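Local coordinates for protein alpha-fucosidase (Bifidobacterium bifidum, PDB 2EAB) that probably releases alpha-1,2-linked L-fucose from glycans by hydrolysis, as a family 95 glycoside hydrolase, this chain being the catalytic portion of a longer bacterial protein, at residues Gly826-Trp829 and Thr835-Arg838; Phe884-Thr887 and Thr891-Ile894; Thr693-Glu698 and Val796-Ile801. All coordinates share one frame; numbering follows the deposited sequence.

Contact 1: Gly826-Trp829 and Thr835-Arg838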
ATOM      1  N   GLY A 826      -1.931   4.996  23.029  1.00  7.87           N
ATOM      2  CA  GLY A 826      -3.252   4.480  23.356  1.00  8.43           C
ATOM      3  C   GLY A 826      -4.088   5.636  23.862  1.00  8.80           C
ATOM      4  O   GLY A 826      -3.561   6.547  24.506  1.00  9.48           O
ATOM      5  N   THR A 827      -5.377   5.628  23.548  1.00  9.09           N
ATOM      6  CA  THR A 827      -6.284   6.649  24.056  1.00  9.96           C
ATOM      7  C   THR A 827      -7.659   6.059  24.323  1.00  9.54           C
ATOM      8  O   THR A 827      -8.132   5.186  23.589  1.00  9.30           O
ATOM      9  CB  THR A 827      -6.370   7.906  23.134  1.00 10.17           C
ATOM     10  OG1 THR A 827      -7.103   8.950  23.790  1.00 12.18           O
ATOM     11  CG2 THR A 827      -7.034   7.602  21.807  1.00 12.09           C
ATOM     12  N   THR A 828      -8.271   6.538  25.401  1.00  9.62           N
ATOM     13  CA  THR A 828      -9.633   6.184  25.761  1.00 10.17           C
ATOM     14  C   THR A 828     -10.430   7.475  25.790  1.00  9.87           C
ATOM     15  O   THR A 828      -9.929   8.508  26.241  1.00  9.80           O
ATOM     16  CB  THR A 828      -9.678   5.496  27.140  1.00 10.42           C
ATOM     17  OG1 THR A 828      -8.856   4.323  27.102  1.00 11.54           O
ATOM     18  CG2 THR A 828     -11.105   5.098  27.522  1.00 11.25           C
ATOM     19  N   TRP A 829     -11.656   7.423  25.285  1.00  9.80           N
ATOM     20  CA  TRP A 829     -12.513   8.592  25.280  1.00  9.99           C
ATOM     21  C   TRP A 829     -13.938   8.238  25.664  1.00 10.22           C
ATOM     22  O   TRP A 829     -14.368   7.093  25.525  1.00  9.77           O
ATOM     23  CB  TRP A 829     -12.453   9.327  23.932  1.00 10.24           C
ATOM     24  CG  TRP A 829     -13.014   8.572  22.757  1.00  9.96           C
ATOM     25  CD1 TRP A 829     -14.269   8.690  22.239  1.00  9.78           C
ATOM     26  CD2 TRP A 829     -12.332   7.604  21.942  1.00 10.10           C
ATOM     27  NE1 TRP A 829     -14.421   7.854  21.156  1.00  9.58           N
ATOM     28  CE2 TRP A 829     -13.247   7.175  20.954  1.00  9.80           C
ATOM     29  CE3 TRP A 829     -11.042   7.056  21.955  1.00  9.91           C
ATOM     30  CZ2 TRP A 829     -12.914   6.224  19.985  1.00 10.13           C
ATOM     31  CZ3 TRP A 829     -10.710   6.109  20.988  1.00 10.01           C
ATOM     32  CH2 TRP A 829     -11.646   5.704  20.018  1.00 10.11           C
ATOM     33  N   THR A 835     -10.294  10.656  27.930  1.00 10.26           N
ATOM     34  CA  THR A 835     -10.226  10.450  29.375  1.00 10.83           C
ATOM     35  C   THR A 835      -8.846   9.962  29.795  1.00 10.94           C
ATOM     36  O   THR A 835      -8.456  10.103  30.957  1.00 11.36           O
ATOM     37  CB  THR A 835     -11.282   9.441  29.858  1.00 11.01           C
ATOM     38  OG1 THR A 835     -11.123   8.205  29.151  1.00 11.73           O
ATOM     39  CG2 THR A 835     -12.686   9.983  29.629  1.00 11.60           C
ATOM     40  N   GLU A 836      -8.112   9.376  28.853  1.00 10.81           N
ATOM     41  CA  GLU A 836      -6.762   8.905  29.122  1.00 11.53           C
ATOM     42  C   GLU A 836      -5.966   8.832  27.828  1.00 10.83           C
ATOM     43  O   GLU A 836      -6.503   8.453  26.777  1.00 11.38           O
ATOM     44  CB  GLU A 836      -6.788   7.527  29.796  1.00 11.57           C
ATOM     45  CG  GLU A 836      -5.423   7.034  30.259  1.00 13.21           C
ATOM     46  CD  GLU A 836      -5.436   5.587  30.708  1.00 13.61           C
ATOM     47  OE1 GLU A 836      -5.649   4.690  29.864  1.00 16.11           O
ATOM     48  OE2 GLU A 836      -5.214   5.352  31.914  1.00 17.44           O
ATOM     49  N   VAL A 837      -4.701   9.233  27.904  1.00 10.19           N
ATOM     50  CA  VAL A 837      -3.740   8.947  26.850  1.00  9.99           C
ATOM     51  C   VAL A 837      -2.583   8.197  27.492  1.00  9.88           C
ATOM     52  O   VAL A 837      -2.121   8.569  28.578  1.00  9.66           O
ATOM     53  CB  VAL A 837      -3.221  10.231  26.163  1.00  9.86           C
ATOM     54  CG1 VAL A 837      -2.262   9.881  25.029  1.00 10.46           C
ATOM     55  CG2 VAL A 837      -4.378  11.068  25.633  1.00 10.64           C
ATOM     56  N   ARG A 838      -2.145   7.127  26.837  1.00  9.79           N
ATOM     57  CA  ARG A 838      -0.943   6.410  27.235  1.00 10.55           C
ATOM     58  C   ARG A 838       0.087   6.580  26.131  1.00  9.70           C
ATOM     59  O   ARG A 838      -0.130   6.148  24.993  1.00  9.86           O
ATOM     60  CB  ARG A 838      -1.251   4.935  27.498  1.00 10.65           C
ATOM     61  CG  ARG A 838      -2.208   4.726  28.672  1.00 12.07           C
ATOM     62  CD  ARG A 838      -2.436   3.252  28.995  1.00 13.44           C
ATOM     63  NE  ARG A 838      -1.191   2.544  29.299  1.00 18.35           N
ATOM     64  CZ  ARG A 838      -0.600   2.507  30.492  1.00 20.39           C
ATOM     65  NH1 ARG A 838      -1.126   3.146  31.533  1.00 22.28           N
ATOM     66  NH2 ARG A 838       0.529   1.828  30.643  1.00 21.63           N
TER
HETATM   67  O   HOH W   1      -6.092   4.837  27.139  1.00 17.74           O
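The backbones of G826 and R838 bond to each other twice: R838 N donates to G826 O at 2.8 Å, and G826 N returns the bond to R838 O. This hydrogen-bonded pair belongs to an antiparallel beta hairpin, strands 823-830 and 833-841, in the C-terminal domain. Two residues on, the regular pairing is interrupted by a classic beta bulge, where T835 and E836 together face T828. T828 O therefore takes two backbone donors from the same face of its plane, T835 N at 2.8 Å and E836 N at 3.3 Å. E836 O is also doubly used, but from opposite faces: T828 N donates to it at 2.9 Å, while T827 OG1 donates from the other face at 3.1 Å. Threonine suits position 827 because OG1, anti to the backbone N (chi1 -171°), satisfies itself on this carbonyl, and the residue can stay buried beside V837 and I801. On the other face of the sheet a water joins T828 OG1, at 2.8 Å, to E836 OE1, also at 2.8 Å, and donates to the carboxylate. W829 turns away from the hairpin partner and places its indole N-H on W809 O. T828 O, by taking two N-H groups, lets the bulge fit an extra residue with T835 N and E836 N both bonded, while E836 O gives the buried hydroxyl of T827 its acceptor.

Contact 2: Phe884-Thr887 and Thr891-Ile894; sequences FDTT and TYTI
With CG beside its backbone N and anti to the carbonyl carbon (chi1 -58°), Y892 sends its ring from strand 890-896 across to the loop 885-887, while F884 holds CG between N and the carbonyl carbon and directs its ring back toward the strand. The two side chains run alongside each other, pointing opposite ways. CE1 of F884 lies over one face of the tyrosine ring, 3.8 Å from Y892 CG, with the ring planes inclined at 57°. Farther along the strand, F884 CZ approaches I894 CD1 at 4.3 Å, and V849 and V861 add to this apolar core of the C-terminal domain. T886 comes up slantwise on the tyrosine, its CB 3.6 Å from Y892 CE2; its own hydroxyl is engaged with K845 O and S841 OG, which lets a threonine show carbon to the ring. The phenol oxygen is gripped at the edge of its ring, where T887 N donates to Y892 OH at 2.9 Å with an N-H...O angle of 146°. A water also bonds to Y892 OH, at 2.6 Å, and more distantly to T887 OG1, whose strongest polar partner is T890 OG1. Tyrosine fits this place at both ends: its ring packs in the core, and its hydroxyl ties down a backbone N-H of the loop where the chain reverses between strands 880-884 and 890-896.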
ATOM      1  N   PHE A 884       6.948  17.838  27.276  1.00  8.88           N
ATOM      2  CA  PHE A 884       7.723  17.220  28.347  1.00  8.92           C
ATOM      3  C   PHE A 884       8.833  16.332  27.824  1.00  8.82           C
ATOM      4  O   PHE A 884       8.745  15.792  26.718  1.00  8.71           O
ATOM      5  CB  PHE A 884       6.821  16.468  29.345  1.00  8.93           C
ATOM      6  CG  PHE A 884       5.891  15.451  28.719  1.00  9.00           C
ATOM      7  CD1 PHE A 884       6.201  14.092  28.757  1.00  8.76           C
ATOM      8  CD2 PHE A 884       4.687  15.843  28.136  1.00  8.77           C
ATOM      9  CE1 PHE A 884       5.331  13.144  28.206  1.00  9.51           C
ATOM     10  CE2 PHE A 884       3.820  14.904  27.577  1.00  9.63           C
ATOM     11  CZ  PHE A 884       4.139  13.555  27.617  1.00  9.35           C
ATOM     12  N   ASP A 885       9.891  16.210  28.617  1.00  8.55           N
ATOM     13  CA  ASP A 885      10.963  15.269  28.332  1.00  8.53           C
ATOM     14  C   ASP A 885      10.459  13.851  28.485  1.00  8.49           C
ATOM     15  O   ASP A 885       9.579  13.580  29.294  1.00  8.53           O
ATOM     16  CB  ASP A 885      12.128  15.466  29.305  1.00  8.69           C
ATOM     17  CG  ASP A 885      12.830  16.798  29.127  1.00  9.42           C
ATOM     18  OD1 ASP A 885      12.714  17.425  28.052  1.00 11.08           O
ATOM     19  OD2 ASP A 885      13.513  17.220  30.083  1.00 10.86           O
ATOM     20  N   THR A 886      11.033  12.942  27.704  1.00  8.50           N
ATOM     21  CA  THR A 886      10.762  11.526  27.892  1.00  8.48           C
ATOM     22  C   THR A 886      12.052  10.723  27.912  1.00  8.84           C
ATOM     23  O   THR A 886      13.121  11.209  27.528  1.00  9.15           O
ATOM     24  CB  THR A 886       9.844  10.930  26.794  1.00  8.49           C
ATOM     25  OG1 THR A 886      10.577  10.794  25.574  1.00  7.92           O
ATOM     26  CG2 THR A 886       8.591  11.765  26.574  1.00  8.39           C
ATOM     27  N   THR A 887      11.923   9.482  28.366  1.00  9.35           N
ATOM     28  CA  THR A 887      13.013   8.524  28.349  1.00  9.98           C
ATOM     29  C   THR A 887      12.534   7.268  27.645  1.00  9.63           C
ATOM     30  O   THR A 887      11.427   6.788  27.907  1.00  9.35           O
ATOM     31  CB  THR A 887      13.465   8.169  29.768  1.00 10.27           C
ATOM     32  OG1 THR A 887      12.367   7.621  30.504  1.00 14.94           O
ATOM     33  CG2 THR A 887      13.959   9.405  30.467  1.00  9.26           C
ATOM     34  N   THR A 891       6.371   4.744  29.713  1.00 10.56           N
ATOM     35  CA  THR A 891       5.014   5.113  29.336  1.00 10.77           C
ATOM     36  C   THR A 891       4.489   6.217  30.253  1.00 11.00           C
ATOM     37  O   THR A 891       4.565   6.124  31.486  1.00 11.51           O
ATOM     38  CB  THR A 891       4.063   3.889  29.342  1.00 10.82           C
ATOM     39  OG1 THR A 891       4.497   2.950  28.354  1.00 10.97           O
ATOM     40  CG2 THR A 891       2.631   4.299  29.024  1.00 11.05           C
ATOM     41  N   TYR A 892       3.959   7.259  29.623  1.00 10.99           N
ATOM     42  CA  TYR A 892       3.417   8.425  30.313  1.00 11.20           C
ATOM     43  C   TYR A 892       1.910   8.404  30.204  1.00 11.58           C
ATOM     44  O   TYR A 892       1.359   8.128  29.133  1.00 12.37           O
ATOM     45  CB  TYR A 892       4.007   9.707  29.714  1.00 11.37           C
ATOM     46  CG  TYR A 892       5.508   9.688  29.803  1.00 10.70           C
ATOM     47  CD1 TYR A 892       6.161  10.235  30.906  1.00 10.79           C
ATOM     48  CD2 TYR A 892       6.274   9.061  28.823  1.00 10.44           C
ATOM     49  CE1 TYR A 892       7.540  10.185  31.014  1.00 10.92           C
ATOM     50  CE2 TYR A 892       7.652   9.001  28.925  1.00 11.31           C
ATOM     51  CZ  TYR A 892       8.279   9.568  30.020  1.00 11.20           C
ATOM     52  OH  TYR A 892       9.643   9.503  30.121  1.00 11.68           O
ATOM     53  N   THR A 893       1.247   8.668  31.323  1.00 11.58           N
ATOM     54  CA  THR A 893      -0.202   8.644  31.368  1.00 11.82           C
ATOM     55  C   THR A 893      -0.732  10.067  31.509  1.00 11.51           C
ATOM     56  O   THR A 893      -0.319  10.811  32.408  1.00 11.76           O
ATOM     57  CB  THR A 893      -0.709   7.733  32.509  1.00 12.07           C
ATOM     58  OG1 THR A 893      -0.126   6.431  32.375  1.00 13.35           O
ATOM     59  CG2 THR A 893      -2.221   7.601  32.473  1.00 13.22           C
ATOM     60  N   ILE A 894      -1.635  10.435  30.607  1.00 10.95           N
ATOM     61  CA  ILE A 894      -2.181  11.786  30.543  1.00 10.79           C
ATOM     62  C   ILE A 894      -3.669  11.738  30.844  1.00 10.87           C
ATOM     63  O   ILE A 894      -4.422  11.026  30.177  1.00 10.87           O
ATOM     64  CB  ILE A 894      -1.921  12.436  29.163  1.00 10.66           C
ATOM     65  CG1 ILE A 894      -0.430  12.352  28.805  1.00 10.81           C
ATOM     66  CG2 ILE A 894      -2.399  13.881  29.155  1.00 10.45           C
ATOM     67  CD1 ILE A 894      -0.099  12.790  27.388  1.00 10.80           C
TER
HETATM   68  O   HOH W   2      10.841   9.738  32.457  1.00 23.34           O

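Contact 3: Thr693-Glu698 and Val796-Ile801; sequences TIDNSE and VNYTNI
A type I beta turn from T693 to N696, closed by N696 N donating to T693 O at 3.0 Å, holds D695 against Y798, next to strand 799-801. T693 also makes an ST turn, its OG1 accepting from D695 N at 3.2 Å, and N696 follows as N-cap of helix 697-711, its OD1 capping Y699 N. The contact thus joins the approach to a helix of the catalytic domain to a strand region of the C-terminal domain. Y798 carries its CG between the backbone N and the carbonyl carbon (chi1 66°), which sends the ring across to the turn. D695 meets it from the opposite direction, the carboxylate plane standing 86° to the ring, and OD2 lies at the ring's edge, in its plane. The phenol donates to OD2, which also bonds S785 OG, so this oxygen is shared between two hydroxyls. Aspartate is well matched here: its short side chain carries OD2 to the ring's edge directly from the turn, as an acceptor that a negative charge would probably strengthen. An alanine here would remove that acceptor and is likely to leave the Y798 hydroxyl without this mate, weakening the tie between turn and strand. I694 adds a methyl beside the phenol, with CG2 3.5 Å from Y798 OH. The bond from Y798 OH reaches the syn lone pair of D695 OD2 at only 2.6 Å.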
ATOM      1  N   THR A 693      -1.895  21.989   6.732  1.00  6.91           N
ATOM      2  CA  THR A 693      -2.193  21.369   8.014  1.00  7.42           C
ATOM      3  C   THR A 693      -3.165  22.209   8.828  1.00  7.60           C
ATOM      4  O   THR A 693      -3.409  23.384   8.525  1.00  7.79           O
ATOM      5  CB  THR A 693      -0.934  21.182   8.877  1.00  7.34           C
ATOM      6  OG1 THR A 693      -0.531  22.454   9.399  1.00  7.56           O
ATOM      7  CG2 THR A 693       0.224  20.551   8.094  1.00  8.13           C
ATOM      8  N   ILE A 694      -3.695  21.584   9.872  1.00  7.74           N
ATOM      9  CA  ILE A 694      -4.621  22.225  10.793  1.00  8.35           C
ATOM     10  C   ILE A 694      -4.020  23.492  11.432  1.00  8.39           C
ATOM     11  O   ILE A 694      -4.759  24.387  11.855  1.00  9.19           O
ATOM     12  CB  ILE A 694      -5.114  21.198  11.860  1.00  8.48           C
ATOM     13  CG1 ILE A 694      -6.370  21.693  12.588  1.00  9.51           C
ATOM     14  CG2 ILE A 694      -3.990  20.802  12.831  1.00  8.99           C
ATOM     15  CD1 ILE A 694      -7.620  21.734  11.725  1.00 11.64           C
ATOM     16  N   ASP A 695      -2.692  23.576  11.470  1.00  8.38           N
ATOM     17  CA  ASP A 695      -2.004  24.727  12.056  1.00  8.73           C
ATOM     18  C   ASP A 695      -1.929  25.943  11.136  1.00  9.37           C
ATOM     19  O   ASP A 695      -1.429  26.994  11.537  1.00 10.28           O
ATOM     20  CB  ASP A 695      -0.615  24.312  12.527  1.00  8.41           C
ATOM     21  CG  ASP A 695      -0.680  23.291  13.628  1.00  7.57           C
ATOM     22  OD1 ASP A 695      -0.751  23.704  14.804  1.00  7.54           O
ATOM     23  OD2 ASP A 695      -0.734  22.079  13.311  1.00  7.72           O
ATOM     24  N   ASN A 696      -2.418  25.796   9.908  1.00 10.04           N
ATOM     25  CA  ASN A 696      -2.451  26.899   8.959  1.00 10.85           C
ATOM     26  C   ASN A 696      -3.867  27.057   8.431  1.00 10.83           C
ATOM     27  O   ASN A 696      -4.243  26.432   7.437  1.00 10.49           O
ATOM     28  CB  ASN A 696      -1.454  26.640   7.825  1.00 11.46           C
ATOM     29  CG  ASN A 696      -1.388  27.770   6.805  1.00 12.63           C
ATOM     30  OD1 ASN A 696      -2.276  28.620   6.724  1.00 14.30           O
ATOM     31  ND2 ASN A 696      -0.332  27.768   6.004  1.00 13.99           N
ATOM     32  N   SER A 697      -4.650  27.894   9.104  1.00 11.71           N
ATOM     33  CA  SER A 697      -6.060  28.058   8.768  1.00 12.31           C
ATOM     34  C   SER A 697      -6.301  28.591   7.361  1.00 12.19           C
ATOM     35  O   SER A 697      -7.268  28.191   6.716  1.00 12.18           O
ATOM     36  CB  SER A 697      -6.764  28.939   9.791  1.00 12.94           C
ATOM     37  OG  SER A 697      -6.890  28.245  11.014  1.00 14.75           O
ATOM     38  N   GLU A 698      -5.433  29.484   6.890  1.00 12.20           N
ATOM     39  CA  GLU A 698      -5.581  30.025   5.538  1.00 13.04           C
ATOM     40  C   GLU A 698      -5.576  28.893   4.507  1.00 11.72           C
ATOM     41  O   GLU A 698      -6.472  28.796   3.660  1.00 11.95           O
ATOM     42  CB  GLU A 698      -4.482  31.042   5.216  1.00 13.17           C
ATOM     43  CG  GLU A 698      -4.664  31.714   3.851  1.00 15.51           C
ATOM     44  CD  GLU A 698      -3.449  32.498   3.378  1.00 15.92           C
ATOM     45  OE1 GLU A 698      -2.312  32.211   3.816  1.00 19.25           O
ATOM     46  OE2 GLU A 698      -3.633  33.408   2.541  1.00 20.12           O
ATOM     47  N   VAL A 796       7.760  20.211  15.929  1.00  6.85           N
ATOM     48  CA  VAL A 796       7.630  19.489  14.674  1.00  6.88           C
ATOM     49  C   VAL A 796       7.146  18.072  14.945  1.00  6.64           C
ATOM     50  O   VAL A 796       7.658  17.393  15.844  1.00  7.02           O
ATOM     51  CB  VAL A 796       8.980  19.471  13.923  1.00  7.06           C
ATOM     52  CG1 VAL A 796       8.887  18.659  12.643  1.00  7.71           C
ATOM     53  CG2 VAL A 796       9.446  20.892  13.616  1.00  8.12           C
ATOM     54  N   ASN A 797       6.178  17.620  14.147  1.00  6.65           N
ATOM     55  CA  ASN A 797       5.619  16.278  14.275  1.00  6.95           C
ATOM     56  C   ASN A 797       5.045  16.027  15.664  1.00  6.63           C
ATOM     57  O   ASN A 797       5.251  14.970  16.256  1.00  6.85           O
ATOM     58  CB  ASN A 797       6.653  15.214  13.873  1.00  7.26           C
ATOM     59  CG  ASN A 797       7.002  15.283  12.400  1.00  7.39           C
ATOM     60  OD1 ASN A 797       6.343  15.984  11.639  1.00  8.57           O
ATOM     61  ND2 ASN A 797       8.035  14.556  11.995  1.00  8.20           N
ATOM     62  N   TYR A 798       4.309  17.007  16.181  1.00  6.39           N
ATOM     63  CA  TYR A 798       3.685  16.852  17.486  1.00  6.29           C
ATOM     64  C   TYR A 798       2.616  15.762  17.428  1.00  6.55           C
ATOM     65  O   TYR A 798       1.995  15.526  16.378  1.00  6.57           O
ATOM     66  CB  TYR A 798       3.112  18.185  17.998  1.00  6.69           C
ATOM     67  CG  TYR A 798       1.947  18.738  17.201  1.00  6.59           C
ATOM     68  CD1 TYR A 798       0.637  18.370  17.501  1.00  6.87           C
ATOM     69  CD2 TYR A 798       2.152  19.648  16.169  1.00  7.21           C
ATOM     70  CE1 TYR A 798      -0.443  18.875  16.782  1.00  7.33           C
ATOM     71  CE2 TYR A 798       1.077  20.164  15.442  1.00  7.42           C
ATOM     72  CZ  TYR A 798      -0.213  19.764  15.753  1.00  7.03           C
ATOM     73  OH  TYR A 798      -1.297  20.250  15.055  1.00  7.48           O
ATOM     74  N   THR A 799       2.437  15.086  18.555  1.00  6.28           N
ATOM     75  CA  THR A 799       1.466  14.013  18.692  1.00  6.87           C
ATOM     76  C   THR A 799       0.089  14.622  18.901  1.00  6.77           C
ATOM     77  O   THR A 799      -0.129  15.327  19.887  1.00  7.71           O
ATOM     78  CB  THR A 799       1.824  13.127  19.897  1.00  6.90           C
ATOM     79  OG1 THR A 799       3.180  12.685  19.782  1.00  7.56           O
ATOM     80  CG2 THR A 799       0.898  11.925  20.006  1.00  7.85           C
ATOM     81  N   ASN A 800      -0.836  14.347  17.982  1.00  6.71           N
ATOM     82  CA  ASN A 800      -2.169  14.934  18.017  1.00  6.70           C
ATOM     83  C   ASN A 800      -3.213  13.860  18.281  1.00  6.33           C
ATOM     84  O   ASN A 800      -3.516  13.040  17.407  1.00  6.21           O
ATOM     85  CB  ASN A 800      -2.447  15.685  16.711  1.00  6.56           C
ATOM     86  CG  ASN A 800      -3.731  16.486  16.749  1.00  7.24           C
ATOM     87  OD1 ASN A 800      -4.518  16.384  17.696  1.00  7.46           O
ATOM     88  ND2 ASN A 800      -3.953  17.287  15.711  1.00  7.32           N
ATOM     89  N   ILE A 801      -3.738  13.870  19.504  1.00  6.49           N
ATOM     90  CA  ILE A 801      -4.695  12.886  19.982  1.00  6.96           C
ATOM     91  C   ILE A 801      -6.119  13.247  19.556  1.00  6.80           C
ATOM     92  O   ILE A 801      -6.601  14.353  19.818  1.00  7.07           O
ATOM     93  CB  ILE A 801      -4.627  12.780  21.531  1.00  7.25           C
ATOM     94  CG1 ILE A 801      -3.206  12.439  22.009  1.00  7.94           C
ATOM     95  CG2 ILE A 801      -5.672  11.810  22.078  1.00  7.90           C
ATOM     96  CD1 ILE A 801      -2.651  11.107  21.514  1.00  8.70           C
TER

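Overall arrangement
Contact 3 comes first along the chain, then contact 1, then contact 2, and all three lie on the same side of the chain's centre. Contacts 1 and 2 have centres about 13 Å apart and share one antiparallel sheet, in which strands 833-841 and 890-896 are neighbours; V837 O and I894 N, 2.8 Å apart, probably hydrogen bond between them. Contact 3, centred about 19 Å from contact 1, meets it through I801, which packs against T827 and V837. Strands 799-801 and 880-884, by contrast, lie in a second, mixed sheet, so contacts 3 and 2 each reach it. Contacts 1 and 2 thus lie within the C-terminal beta domain, whereas contact 3 ties that domain to the catalytic one.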